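Glycerol dehydratase (Clostridium butyricum, PDB 1R9D) probably converts glycerol to 3-hydroxypropionaldehyde without vitamin B12, as a lyase of the glycyl radical enzyme family. Local coordinates at residues H446-E458 with Y640-G653. Residues are numbered along the deposited sequence; the frame is centred on the assembly and turned at random.
Sequences HDSAFFNLARIVE and YPSSINVYFGSLTG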
ATOM      1  N   HIS A 446      20.533  10.891   0.194  1.00 22.31           N
ATOM      2  CA  HIS A 446      21.597  11.856  -0.104  1.00 22.93           C
ATOM      3  C   HIS A 446      22.005  12.159  -1.557  1.00 23.96           C
ATOM      4  O   HIS A 446      22.834  13.046  -1.793  1.00 24.00           O
ATOM      5  CB  HIS A 446      22.828  11.499   0.728  1.00 21.75           C
ATOM      6  CG  HIS A 446      22.587  11.547   2.209  1.00 22.65           C
ATOM      7  ND1 HIS A 446      22.404  12.730   2.896  1.00 21.83           N
ATOM      8  CD2 HIS A 446      22.489  10.560   3.130  1.00 20.23           C
ATOM      9  CE1 HIS A 446      22.208  12.469   4.177  1.00 21.11           C
ATOM     10  NE2 HIS A 446      22.254  11.159   4.346  1.00 21.32           N
ATOM     11  N   ASP A 447      21.472  11.425  -2.528  1.00 23.30           N
ATOM     12  CA  ASP A 447      21.765  11.746  -3.926  1.00 24.03           C
ATOM     13  C   ASP A 447      20.533  11.414  -4.751  1.00 24.17           C
ATOM     14  O   ASP A 447      20.550  10.553  -5.638  1.00 23.96           O
ATOM     15  CB  ASP A 447      22.989  11.000  -4.460  1.00 25.14           C
ATOM     16  CG  ASP A 447      23.460  11.563  -5.798  1.00 27.29           C
ATOM     17  OD1 ASP A 447      22.915  12.610  -6.218  1.00 26.72           O
ATOM     18  OD2 ASP A 447      24.372  10.981  -6.425  1.00 28.75           O
ATOM     19  N   SER A 448      19.455  12.123  -4.441  1.00 22.20           N
ATOM     20  CA  SER A 448      18.173  11.919  -5.092  1.00 22.62           C
ATOM     21  C   SER A 448      18.046  12.518  -6.488  1.00 22.69           C
ATOM     22  O   SER A 448      17.100  12.205  -7.208  1.00 23.80           O
ATOM     23  CB  SER A 448      17.056  12.461  -4.197  1.00 24.38           C
ATOM     24  OG  SER A 448      17.123  13.875  -4.086  1.00 26.01           O
ATOM     25  N   ALA A 449      18.987  13.375  -6.877  1.00 22.46           N
ATOM     26  CA  ALA A 449      18.931  13.990  -8.201  1.00 22.53           C
ATOM     27  C   ALA A 449      20.100  14.926  -8.482  1.00 22.44           C
ATOM     28  O   ALA A 449      20.803  15.347  -7.567  1.00 22.53           O
ATOM     29  CB  ALA A 449      17.630  14.764  -8.352  1.00 22.22           C
ATOM     30  N   PHE A 450      20.309  15.218  -9.765  1.00 23.13           N
ATOM     31  CA  PHE A 450      21.337  16.169 -10.195  1.00 22.31           C
ATOM     32  C   PHE A 450      20.548  17.218 -10.971  1.00 22.33           C
ATOM     33  O   PHE A 450      19.693  16.878 -11.796  1.00 22.33           O
ATOM     34  CB  PHE A 450      22.389  15.522 -11.105  1.00 22.78           C
ATOM     35  CG  PHE A 450      23.384  14.664 -10.375  1.00 22.95           C
ATOM     36  CD1 PHE A 450      23.374  13.285 -10.533  1.00 24.53           C
ATOM     37  CD2 PHE A 450      24.336  15.237  -9.537  1.00 23.78           C
ATOM     38  CE1 PHE A 450      24.303  12.483  -9.868  1.00 24.90           C
ATOM     39  CE2 PHE A 450      25.267  14.449  -8.867  1.00 23.84           C
ATOM     40  CZ  PHE A 450      25.250  13.067  -9.035  1.00 24.11           C
ATOM     41  N   PHE A 451      20.837  18.485 -10.700  1.00 22.05           N
ATOM     42  CA  PHE A 451      20.131  19.608 -11.318  1.00 21.06           C
ATOM     43  C   PHE A 451      21.135  20.517 -12.030  1.00 20.51           C
ATOM     44  O   PHE A 451      22.113  20.948 -11.430  1.00 21.65           O
ATOM     45  CB  PHE A 451      19.404  20.382 -10.214  1.00 21.37           C
ATOM     46  CG  PHE A 451      18.484  21.454 -10.712  1.00 23.72           C
ATOM     47  CD1 PHE A 451      17.128  21.197 -10.888  1.00 24.38           C
ATOM     48  CD2 PHE A 451      18.966  22.736 -10.963  1.00 23.70           C
ATOM     49  CE1 PHE A 451      16.257  22.203 -11.301  1.00 25.49           C
ATOM     50  CE2 PHE A 451      18.104  23.754 -11.378  1.00 24.24           C
ATOM     51  CZ  PHE A 451      16.749  23.489 -11.547  1.00 25.32           C
ATOM     52  N   ASN A 452      20.886  20.798 -13.306  1.00 21.08           N
ATOM     53  CA  ASN A 452      21.786  21.632 -14.108  1.00 21.66           C
ATOM     54  C   ASN A 452      21.502  23.123 -13.936  1.00 22.40           C
ATOM     55  O   ASN A 452      20.593  23.667 -14.558  1.00 23.04           O
ATOM     56  CB  ASN A 452      21.657  21.257 -15.590  1.00 21.94           C
ATOM     57  CG  ASN A 452      22.736  21.890 -16.448  1.00 23.42           C
ATOM     58  OD1 ASN A 452      23.238  22.974 -16.138  1.00 23.49           O
ATOM     59  ND2 ASN A 452      23.092  21.222 -17.544  1.00 23.93           N
ATOM     60  N   LEU A 453      22.292  23.781 -13.093  1.00 22.99           N
ATOM     61  CA  LEU A 453      22.123  25.210 -12.842  1.00 23.45           C
ATOM     62  C   LEU A 453      22.374  26.056 -14.090  1.00 23.86           C
ATOM     63  O   LEU A 453      21.724  27.084 -14.290  1.00 24.01           O
ATOM     64  CB  LEU A 453      23.068  25.658 -11.730  1.00 23.12           C
ATOM     65  CG  LEU A 453      22.907  25.003 -10.357  1.00 22.73           C
ATOM     66  CD1 LEU A 453      24.094  25.404  -9.487  1.00 23.71           C
ATOM     67  CD2 LEU A 453      21.584  25.422  -9.720  1.00 23.55           C
ATOM     68  N   ALA A 454      23.314  25.624 -14.926  1.00 25.03           N
ATOM     69  CA  ALA A 454      23.640  26.362 -16.147  1.00 25.14           C
ATOM     70  C   ALA A 454      22.461  26.434 -17.120  1.00 26.06           C
ATOM     71  O   ALA A 454      22.281  27.432 -17.820  1.00 25.76           O
ATOM     72  CB  ALA A 454      24.853  25.731 -16.831  1.00 25.67           C
ATOM     73  N   ARG A 455      21.659  25.374 -17.168  1.00 25.97           N
ATOM     74  CA  ARG A 455      20.500  25.350 -18.053  1.00 26.08           C
ATOM     75  C   ARG A 455      19.477  26.395 -17.639  1.00 25.88           C
ATOM     76  O   ARG A 455      18.745  26.913 -18.476  1.00 25.13           O
ATOM     77  CB  ARG A 455      19.860  23.961 -18.043  1.00 26.65           C
ATOM     78  CG  ARG A 455      20.667  22.923 -18.805  1.00 28.22           C
ATOM     79  CD  ARG A 455      20.392  23.026 -20.298  1.00 28.66           C
ATOM     80  NE  ARG A 455      19.052  22.536 -20.606  1.00 31.01           N
ATOM     81  CZ  ARG A 455      18.386  22.806 -21.723  1.00 31.82           C
ATOM     82  NH1 ARG A 455      18.933  23.569 -22.656  1.00 32.36           N
ATOM     83  NH2 ARG A 455      17.168  22.310 -21.907  1.00 32.45           N
ATOM     84  N   ILE A 456      19.416  26.702 -16.344  1.00 25.55           N
ATOM     85  CA  ILE A 456      18.469  27.701 -15.861  1.00 26.19           C
ATOM     86  C   ILE A 456      18.876  29.081 -16.393  1.00 27.42           C
ATOM     87  O   ILE A 456      18.023  29.914 -16.703  1.00 27.47           O
ATOM     88  CB  ILE A 456      18.410  27.714 -14.306  1.00 26.11           C
ATOM     89  CG1 ILE A 456      17.931  26.350 -13.794  1.00 25.12           C
ATOM     90  CG2 ILE A 456      17.463  28.808 -13.819  1.00 27.08           C
ATOM     91  CD1 ILE A 456      16.549  25.933 -14.305  1.00 25.19           C
ATOM     92  N   VAL A 457      20.180  29.322 -16.509  1.00 27.67           N
ATOM     93  CA  VAL A 457      20.645  30.603 -17.040  1.00 28.38           C
ATOM     94  C   VAL A 457      20.258  30.677 -18.518  1.00 28.41           C
ATOM     95  O   VAL A 457      19.779  31.702 -18.989  1.00 28.12           O
ATOM     96  CB  VAL A 457      22.177  30.756 -16.913  1.00 28.05           C
ATOM     97  CG1 VAL A 457      22.636  32.004 -17.661  1.00 28.82           C
ATOM     98  CG2 VAL A 457      22.575  30.859 -15.444  1.00 29.26           C
ATOM     99  N   GLU A 458      20.457  29.576 -19.237  1.00 29.83           N
ATOM    100  CA  GLU A 458      20.124  29.511 -20.660  1.00 30.90           C
ATOM    101  C   GLU A 458      18.629  29.752 -20.873  1.00 30.72           C
ATOM    102  O   GLU A 458      18.227  30.480 -21.784  1.00 29.98           O
ATOM    103  CB  GLU A 458      20.532  28.144 -21.230  1.00 33.65           C
ATOM    104  CG  GLU A 458      20.268  27.970 -22.718  1.00 37.98           C
ATOM    105  CD  GLU A 458      20.798  26.650 -23.271  1.00 40.81           C
ATOM    106  OE1 GLU A 458      20.716  26.451 -24.503  1.00 42.87           O
ATOM    107  OE2 GLU A 458      21.291  25.810 -22.483  1.00 41.30           O
ATOM    108  N   TYR A 640      27.426  19.063  -5.522  1.00 22.36           N
ATOM    109  CA  TYR A 640      28.506  18.164  -5.944  1.00 22.57           C
ATOM    110  C   TYR A 640      28.074  17.526  -7.266  1.00 22.56           C
ATOM    111  O   TYR A 640      26.878  17.436  -7.549  1.00 22.53           O
ATOM    112  CB  TYR A 640      28.830  17.132  -4.857  1.00 22.53           C
ATOM    113  CG  TYR A 640      27.759  16.112  -4.535  1.00 22.56           C
ATOM    114  CD1 TYR A 640      27.583  14.984  -5.332  1.00 22.75           C
ATOM    115  CD2 TYR A 640      26.973  16.242  -3.391  1.00 24.13           C
ATOM    116  CE1 TYR A 640      26.649  13.998  -4.993  1.00 23.73           C
ATOM    117  CE2 TYR A 640      26.038  15.269  -3.041  1.00 22.22           C
ATOM    118  CZ  TYR A 640      25.882  14.152  -3.842  1.00 23.08           C
ATOM    119  OH  TYR A 640      24.966  13.187  -3.485  1.00 22.93           O
ATOM    120  N   PRO A 641      29.032  17.045  -8.079  1.00 23.55           N
ATOM    121  CA  PRO A 641      28.571  16.485  -9.347  1.00 24.00           C
ATOM    122  C   PRO A 641      28.907  15.057  -9.754  1.00 25.03           C
ATOM    123  O   PRO A 641      28.471  14.627 -10.821  1.00 25.15           O
ATOM    124  CB  PRO A 641      29.207  17.436 -10.335  1.00 25.00           C
ATOM    125  CG  PRO A 641      30.629  17.499  -9.762  1.00 24.53           C
ATOM    126  CD  PRO A 641      30.427  17.506  -8.216  1.00 25.56           C
ATOM    127  N   SER A 642      29.674  14.335  -8.950  1.00 24.69           N
ATOM    128  CA  SER A 642      30.103  12.996  -9.359  1.00 26.72           C
ATOM    129  C   SER A 642      30.831  13.277 -10.685  1.00 27.12           C
ATOM    130  O   SER A 642      31.740  14.107 -10.712  1.00 26.24           O
ATOM    131  CB  SER A 642      28.909  12.069  -9.583  1.00 26.73           C
ATOM    132  OG  SER A 642      29.360  10.738  -9.793  1.00 28.02           O
ATOM    133  N   SER A 643      30.447  12.622 -11.780  1.00 27.22           N
ATOM    134  CA  SER A 643      31.100  12.897 -13.065  1.00 27.63           C
ATOM    135  C   SER A 643      30.127  13.526 -14.064  1.00 27.81           C
ATOM    136  O   SER A 643      30.447  13.670 -15.245  1.00 29.06           O
ATOM    137  CB  SER A 643      31.696  11.609 -13.667  1.00 28.95           C
ATOM    138  OG  SER A 643      30.702  10.632 -13.964  1.00 28.04           O
ATOM    139  N   ILE A 644      28.954  13.937 -13.583  1.00 26.48           N
ATOM    140  CA  ILE A 644      27.927  14.490 -14.458  1.00 25.92           C
ATOM    141  C   ILE A 644      28.163  15.886 -15.033  1.00 26.68           C
ATOM    142  O   ILE A 644      27.462  16.291 -15.959  1.00 26.71           O
ATOM    143  CB  ILE A 644      26.536  14.463 -13.764  1.00 25.95           C
ATOM    144  CG1 ILE A 644      25.427  14.410 -14.821  1.00 25.62           C
ATOM    145  CG2 ILE A 644      26.346  15.711 -12.900  1.00 25.12           C
ATOM    146  CD1 ILE A 644      24.040  14.138 -14.248  1.00 26.05           C
ATOM    147  N   ASN A 645      29.141  16.622 -14.512  1.00 26.18           N
ATOM    148  CA  ASN A 645      29.398  17.964 -15.038  1.00 26.85           C
ATOM    149  C   ASN A 645      29.802  17.921 -16.515  1.00 26.74           C
ATOM    150  O   ASN A 645      29.560  18.870 -17.260  1.00 26.58           O
ATOM    151  CB  ASN A 645      30.469  18.682 -14.206  1.00 27.12           C
ATOM    152  CG  ASN A 645      31.798  17.958 -14.200  1.00 28.37           C
ATOM    153  OD1 ASN A 645      31.909  16.834 -13.707  1.00 29.98           O
ATOM    154  ND2 ASN A 645      32.821  18.605 -14.743  1.00 27.97           N
ATOM    155  N   VAL A 646      30.415  16.820 -16.938  1.00 26.95           N
ATOM    156  CA  VAL A 646      30.815  16.672 -18.333  1.00 27.57           C
ATOM    157  C   VAL A 646      29.561  16.407 -19.165  1.00 26.82           C
ATOM    158  O   VAL A 646      29.310  17.091 -20.152  1.00 27.42           O
ATOM    159  CB  VAL A 646      31.818  15.511 -18.505  1.00 28.32           C
ATOM    160  CG1 VAL A 646      32.127  15.296 -19.986  1.00 28.73           C
ATOM    161  CG2 VAL A 646      33.102  15.827 -17.743  1.00 29.77           C
ATOM    162  N   TYR A 647      28.762  15.425 -18.752  1.00 27.12           N
ATOM    163  CA  TYR A 647      27.527  15.099 -19.465  1.00 27.41           C
ATOM    164  C   TYR A 647      26.560  16.283 -19.513  1.00 26.55           C
ATOM    165  O   TYR A 647      25.996  16.587 -20.566  1.00 25.71           O
ATOM    166  CB  TYR A 647      26.828  13.905 -18.809  1.00 29.60           C
ATOM    167  CG  TYR A 647      25.527  13.533 -19.482  1.00 32.17           C
ATOM    168  CD1 TYR A 647      25.503  13.150 -20.823  1.00 33.88           C
ATOM    169  CD2 TYR A 647      24.322  13.558 -18.782  1.00 33.22           C
ATOM    170  CE1 TYR A 647      24.310  12.800 -21.452  1.00 35.03           C
ATOM    171  CE2 TYR A 647      23.122  13.209 -19.404  1.00 35.03           C
ATOM    172  CZ  TYR A 647      23.127  12.831 -20.737  1.00 35.40           C
ATOM    173  OH  TYR A 647      21.952  12.475 -21.360  1.00 38.38           O
ATOM    174  N   PHE A 648      26.354  16.940 -18.374  1.00 25.97           N
ATOM    175  CA  PHE A 648      25.455  18.095 -18.326  1.00 26.10           C
ATOM    176  C   PHE A 648      25.963  19.167 -19.288  1.00 25.96           C
ATOM    177  O   PHE A 648      25.178  19.823 -19.975  1.00 25.19           O
ATOM    178  CB  PHE A 648      25.385  18.677 -16.904  1.00 26.72           C
ATOM    179  CG  PHE A 648      24.229  18.151 -16.067  1.00 26.49           C
ATOM    180  CD1 PHE A 648      24.079  18.563 -14.738  1.00 27.02           C
ATOM    181  CD2 PHE A 648      23.288  17.275 -16.603  1.00 26.14           C
ATOM    182  CE1 PHE A 648      23.005  18.110 -13.957  1.00 25.88           C
ATOM    183  CE2 PHE A 648      22.209  16.814 -15.829  1.00 26.78           C
ATOM    184  CZ  PHE A 648      22.070  17.236 -14.505  1.00 25.84           C
ATOM    185  N   GLY A 649      27.280  19.333 -19.336  1.00 26.31           N
ATOM    186  CA  GLY A 649      27.868  20.325 -20.221  1.00 27.52           C
ATOM    187  C   GLY A 649      27.559  20.065 -21.687  1.00 27.72           C
ATOM    188  O   GLY A 649      27.329  20.997 -22.460  1.00 26.84           O
ATOM    189  N   SER A 650      27.552  18.794 -22.071  1.00 28.39           N
ATOM    190  CA  SER A 650      27.269  18.415 -23.452  1.00 28.74           C
ATOM    191  C   SER A 650      25.831  18.742 -23.850  1.00 28.80           C
ATOM    192  O   SER A 650      25.520  18.858 -25.038  1.00 30.13           O
ATOM    193  CB  SER A 650      27.520  16.916 -23.653  1.00 29.22           C
ATOM    194  OG  SER A 650      26.443  16.143 -23.141  1.00 29.35           O
ATOM    195  N   LEU A 651      24.954  18.877 -22.859  1.00 28.64           N
ATOM    196  CA  LEU A 651      23.546  19.184 -23.107  1.00 28.54           C
ATOM    197  C   LEU A 651      23.231  20.667 -22.923  1.00 28.79           C
ATOM    198  O   LEU A 651      22.076  21.079 -23.051  1.00 28.26           O
ATOM    199  CB  LEU A 651      22.650  18.380 -22.155  1.00 28.80           C
ATOM    200  CG  LEU A 651      22.758  16.859 -22.205  1.00 29.96           C
ATOM    201  CD1 LEU A 651      21.910  16.242 -21.087  1.00 31.52           C
ATOM    202  CD2 LEU A 651      22.304  16.370 -23.566  1.00 30.73           C
ATOM    203  N   THR A 652      24.255  21.465 -22.633  1.00 27.75           N
ATOM    204  CA  THR A 652      24.061  22.893 -22.390  1.00 28.10           C
ATOM    205  C   THR A 652      24.674  23.784 -23.473  1.00 27.42           C
ATOM    206  O   THR A 652      25.821  23.597 -23.853  1.00 27.21           O
ATOM    207  CB  THR A 652      24.677  23.278 -21.037  1.00 29.01           C
ATOM    208  OG1 THR A 652      24.200  22.377 -20.028  1.00 29.25           O
ATOM    209  CG2 THR A 652      24.300  24.697 -20.665  1.00 29.38           C
ATOM    210  N   GLY A 653      23.904  24.755 -23.952  1.00 27.99           N
ATOM    211  CA  GLY A 653      24.405  25.655 -24.978  1.00 28.83           C
ATOM    212  C   GLY A 653      25.446  26.620 -24.439  1.00 28.89           C
ATOM    213  O   GLY A 653      25.846  26.529 -23.276  1.00 28.11           O
TER
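F450 and F648 show how two aromatic rings can key a strand onto a helix without stacking on each other. On strand 449-452, the F450 ring receives I644 CG2 over one face, 4.2 Å from its centroid, while the carbonyl O of Y640 lies at its edge. The F648 ring lies between the segments: N452 CB sits over one face, 3.9 Å from the centroid, I644 CD1 of its own segment backs the opposite face, and its CZ reaches F450 CB. The N452 amide and F648 ring planes are 23° apart, the two side chains sliding past each other in opposite directions. With CG anti to the backbone N (chi1 -169°), N452 divides its polar end, OD1 capping helix 453-461 at R455 N and ND2 donating to T652 OG1 (3.0 Å). That hydroxyl in turn donates to F648 O, which L651 N approaches from the other face of the carbonyl plane, so a short relay links the start of one helix to the last part of the other. The contact is more open to solvent at partly exposed E458 and G653, where E458 OE2, on an extended chain, accepts from G653 N (3.2 Å) above the carboxylate plane. R455 NH1 forms a salt bridge to E458 OE2; D466 and, through NE, D150 O also hold the guanidinium. At the buried opposite end, Y640 OH donates to H446 O (2.7 Å), tilted 30° from the carbonyl plane, beside D447, whose OD1 is held by Q549. D447 OD2 hydrogen-bonds a bound glycerol, placing this end at what is probably the substrate pocket of the pyruvate formate lyase-like fold.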